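Local coordinates for aerolysin-like protein (Bombina maxima, PDB 6LH8) that probably acts in pore formation by aerolysin-type proteins of the toad, either as a pore former or as a regulator of one, at residues L111-T116 against A149-E154. Numbering follows the deposited sequence.
Sequences LIVILT and AEVNTE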
ATOM      1  N   LEU A 111      -4.283  20.059 -22.812  1.00 52.37           N
ATOM      2  CA  LEU A 111      -3.455  19.085 -22.116  1.00 50.55           C
ATOM      3  C   LEU A 111      -4.226  18.510 -20.936  1.00 45.15           C
ATOM      4  O   LEU A 111      -4.800  19.260 -20.141  1.00 41.70           O
ATOM      5  CB  LEU A 111      -2.150  19.729 -21.640  1.00 48.45           C
ATOM      6  CG  LEU A 111      -1.156  18.875 -20.863  1.00 49.33           C
ATOM      7  CD1 LEU A 111       0.265  19.192 -21.297  1.00 51.18           C
ATOM      8  CD2 LEU A 111      -1.320  19.107 -19.370  1.00 48.93           C
ATOM      9  N   ILE A 112      -4.231  17.184 -20.827  1.00 45.21           N
ATOM     10  CA  ILE A 112      -4.856  16.476 -19.715  1.00 38.70           C
ATOM     11  C   ILE A 112      -3.796  15.608 -19.058  1.00 33.50           C
ATOM     12  O   ILE A 112      -3.139  14.809 -19.735  1.00 39.39           O
ATOM     13  CB  ILE A 112      -6.044  15.613 -20.180  1.00 37.99           C
ATOM     14  CG1 ILE A 112      -6.975  16.414 -21.096  1.00 44.14           C
ATOM     15  CG2 ILE A 112      -6.801  15.059 -18.992  1.00 36.90           C
ATOM     16  CD1 ILE A 112      -6.798  16.095 -22.569  1.00 50.47           C
ATOM     17  N   VAL A 113      -3.624  15.768 -17.750  1.00 32.91           N
ATOM     18  CA  VAL A 113      -2.830  14.847 -16.944  1.00 27.75           C
ATOM     19  C   VAL A 113      -3.796  13.961 -16.169  1.00 24.95           C
ATOM     20  O   VAL A 113      -4.602  14.464 -15.381  1.00 26.48           O
ATOM     21  CB  VAL A 113      -1.892  15.582 -15.972  1.00 30.81           C
ATOM     22  CG1 VAL A 113      -0.853  14.617 -15.436  1.00 26.42           C
ATOM     23  CG2 VAL A 113      -1.225  16.770 -16.642  1.00 34.09           C
ATOM     24  N   ILE A 114      -3.697  12.650 -16.376  1.00 29.30           N
ATOM     25  CA  ILE A 114      -4.486  11.655 -15.656  1.00 26.99           C
ATOM     26  C   ILE A 114      -3.539  10.946 -14.702  1.00 21.85           C
ATOM     27  O   ILE A 114      -2.533  10.368 -15.136  1.00 23.10           O
ATOM     28  CB  ILE A 114      -5.149  10.642 -16.603  1.00 25.41           C
ATOM     29  CG1 ILE A 114      -5.983  11.360 -17.665  1.00 28.02           C
ATOM     30  CG2 ILE A 114      -5.989   9.630 -15.785  1.00 24.55           C
ATOM     31  CD1 ILE A 114      -7.232  11.997 -17.135  1.00 33.60           C
ATOM     32  N   LEU A 115      -3.841  11.008 -13.409  1.00 20.70           N
ATOM     33  CA  LEU A 115      -2.991  10.437 -12.373  1.00 21.40           C
ATOM     34  C   LEU A 115      -3.627   9.153 -11.855  1.00 18.86           C
ATOM     35  O   LEU A 115      -4.757   9.184 -11.361  1.00 20.49           O
ATOM     36  CB  LEU A 115      -2.797  11.447 -11.240  1.00 20.28           C
ATOM     37  CG  LEU A 115      -2.107  12.697 -11.789  1.00 27.06           C
ATOM     38  CD1 LEU A 115      -2.691  13.967 -11.205  1.00 29.80           C
ATOM     39  CD2 LEU A 115      -0.625  12.623 -11.517  1.00 26.37           C
ATOM     40  N   THR A 116      -2.915   8.028 -11.973  1.00 16.66           N
ATOM     41  CA  THR A 116      -3.451   6.740 -11.531  1.00 17.57           C
ATOM     42  C   THR A 116      -2.447   5.995 -10.667  1.00 19.56           C
ATOM     43  O   THR A 116      -1.242   6.233 -10.734  1.00 21.74           O
ATOM     44  CB  THR A 116      -3.817   5.821 -12.706  1.00 17.93           C
ATOM     45  OG1 THR A 116      -2.659   5.610 -13.527  1.00 22.35           O
ATOM     46  CG2 THR A 116      -4.945   6.399 -13.526  1.00 20.02           C
ATOM     47  N   ALA A 149       1.583   9.398 -14.183  1.00 28.91           N
ATOM     48  CA  ALA A 149       0.987  10.559 -14.835  1.00 25.35           C
ATOM     49  C   ALA A 149       0.940  10.307 -16.334  1.00 32.04           C
ATOM     50  O   ALA A 149       1.987  10.143 -16.971  1.00 33.32           O
ATOM     51  CB  ALA A 149       1.779  11.834 -14.539  1.00 27.19           C
ATOM     52  N   GLU A 150      -0.267  10.276 -16.892  1.00 28.67           N
ATOM     53  CA  GLU A 150      -0.451  10.156 -18.332  1.00 33.70           C
ATOM     54  C   GLU A 150      -0.831  11.525 -18.874  1.00 34.32           C
ATOM     55  O   GLU A 150      -1.822  12.117 -18.434  1.00 29.32           O
ATOM     56  CB  GLU A 150      -1.520   9.115 -18.671  1.00 37.61           C
ATOM     57  CG  GLU A 150      -1.741   8.937 -20.173  1.00 41.17           C
ATOM     58  CD  GLU A 150      -2.855   7.961 -20.503  1.00 47.05           C
ATOM     59  OE1 GLU A 150      -3.885   7.965 -19.799  1.00 44.17           O
ATOM     60  OE2 GLU A 150      -2.701   7.194 -21.479  1.00 54.87           O
ATOM     61  N   VAL A 151      -0.033  12.041 -19.805  1.00 31.05           N
ATOM     62  CA  VAL A 151      -0.268  13.359 -20.388  1.00 35.83           C
ATOM     63  C   VAL A 151      -0.793  13.154 -21.799  1.00 37.96           C
ATOM     64  O   VAL A 151      -0.130  12.523 -22.632  1.00 42.46           O
ATOM     65  CB  VAL A 151       1.003  14.223 -20.390  1.00 41.29           C
ATOM     66  CG1 VAL A 151       0.727  15.561 -21.063  1.00 40.56           C
ATOM     67  CG2 VAL A 151       1.500  14.438 -18.964  1.00 37.72           C
ATOM     68  N   ASN A 152      -1.990  13.662 -22.058  1.00 39.38           N
ATOM     69  CA  ASN A 152      -2.616  13.573 -23.368  1.00 45.24           C
ATOM     70  C   ASN A 152      -2.743  14.973 -23.940  1.00 49.37           C
ATOM     71  O   ASN A 152      -3.179  15.894 -23.239  1.00 49.06           O
ATOM     72  CB  ASN A 152      -3.986  12.903 -23.278  1.00 45.79           C
ATOM     73  CG  ASN A 152      -3.910  11.506 -22.708  1.00 45.17           C
ATOM     74  OD1 ASN A 152      -2.987  10.751 -23.012  1.00 47.29           O
ATOM     75  ND2 ASN A 152      -4.879  11.151 -21.875  1.00 47.75           N
ATOM     76  N   THR A 153      -2.349  15.133 -25.202  1.00 48.22           N
ATOM     77  CA  THR A 153      -2.451  16.402 -25.909  1.00 51.20           C
ATOM     78  C   THR A 153      -3.586  16.308 -26.921  1.00 53.93           C
ATOM     79  O   THR A 153      -3.627  15.373 -27.728  1.00 57.68           O
ATOM     80  CB  THR A 153      -1.132  16.762 -26.600  1.00 54.45           C
ATOM     81  OG1 THR A 153      -0.669  15.651 -27.381  1.00 52.60           O
ATOM     82  CG2 THR A 153      -0.074  17.116 -25.566  1.00 52.04           C
ATOM     83  N   GLU A 154      -4.510  17.271 -26.857  1.00 55.38           N
ATOM     84  CA  GLU A 154      -5.742  17.310 -27.637  1.00 57.72           C
ATOM     85  C   GLU A 154      -5.737  18.523 -28.562  1.00 59.40           C
ATOM     86  O   GLU A 154      -4.805  19.340 -28.502  1.00 57.02           O
ATOM     87  CB  GLU A 154      -6.950  17.361 -26.695  1.00 57.59           C
ATOM     88  CG  GLU A 154      -8.033  16.347 -26.999  1.00 59.54           C
ATOM     89  CD  GLU A 154      -8.893  16.036 -25.798  1.00 65.02           C
ATOM     90  OE1 GLU A 154      -8.826  14.887 -25.308  1.00 64.78           O
ATOM     91  OE2 GLU A 154      -9.641  16.929 -25.339  1.00 65.63           O
TER
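I112 pairs with N152, and I114 with E150, where the open end of a long antiparallel beta hairpin, strands 110-130 and 133-154, comes together in the elongated sheet of this aerolysin-like chain. I112 gives up the most surface to the contact and I114 comes next, each sitting in a hydrogen-bonded pair. I112 N donates to N152 O and receives N152 N on its own carbonyl, that second bond 2.8 Å from N152 N to I112 O. Two residues on, I114 and E150 repeat the exchange; the bond from E150 N to I114 O is almost straight, 176° at the hydrogen, though its donor lies tilted from the carbonyl plane. The same carbonyls take CA-H...O contacts from the neighbouring non-hydrogen-bonded pairs, as where V151 CA approaches I112 O at 3.3 Å.

Side chains alternate between the two faces. On that of I112 and I114, the CG1 branch of I112 stands beside its backbone N, anti to the carbonyl carbon (chi1 -48°), and carries CD1 across to the partner strand. There CD1 meets the carboxylate end of E154 and lies 3.7 Å from N152 O, a purely van der Waals contact with polar atoms. V26 and E24 of strand 4-28, which pairs with the other edge of 110-130, touch I112 and I114 respectively.

On the opposite face the side chains that meet, L111, V113, L115, A149 and V151, are aliphatic, and F37 lies against L111 and V113 there. A149 CB touches both V113 CG1 and L115 CD2, at 3.9 Å from each. Farther along, L111 reaches V151 with CG anti to its backbone N (chi1 179°), bringing L111 CD1 to 3.7 Å from V151 CG1.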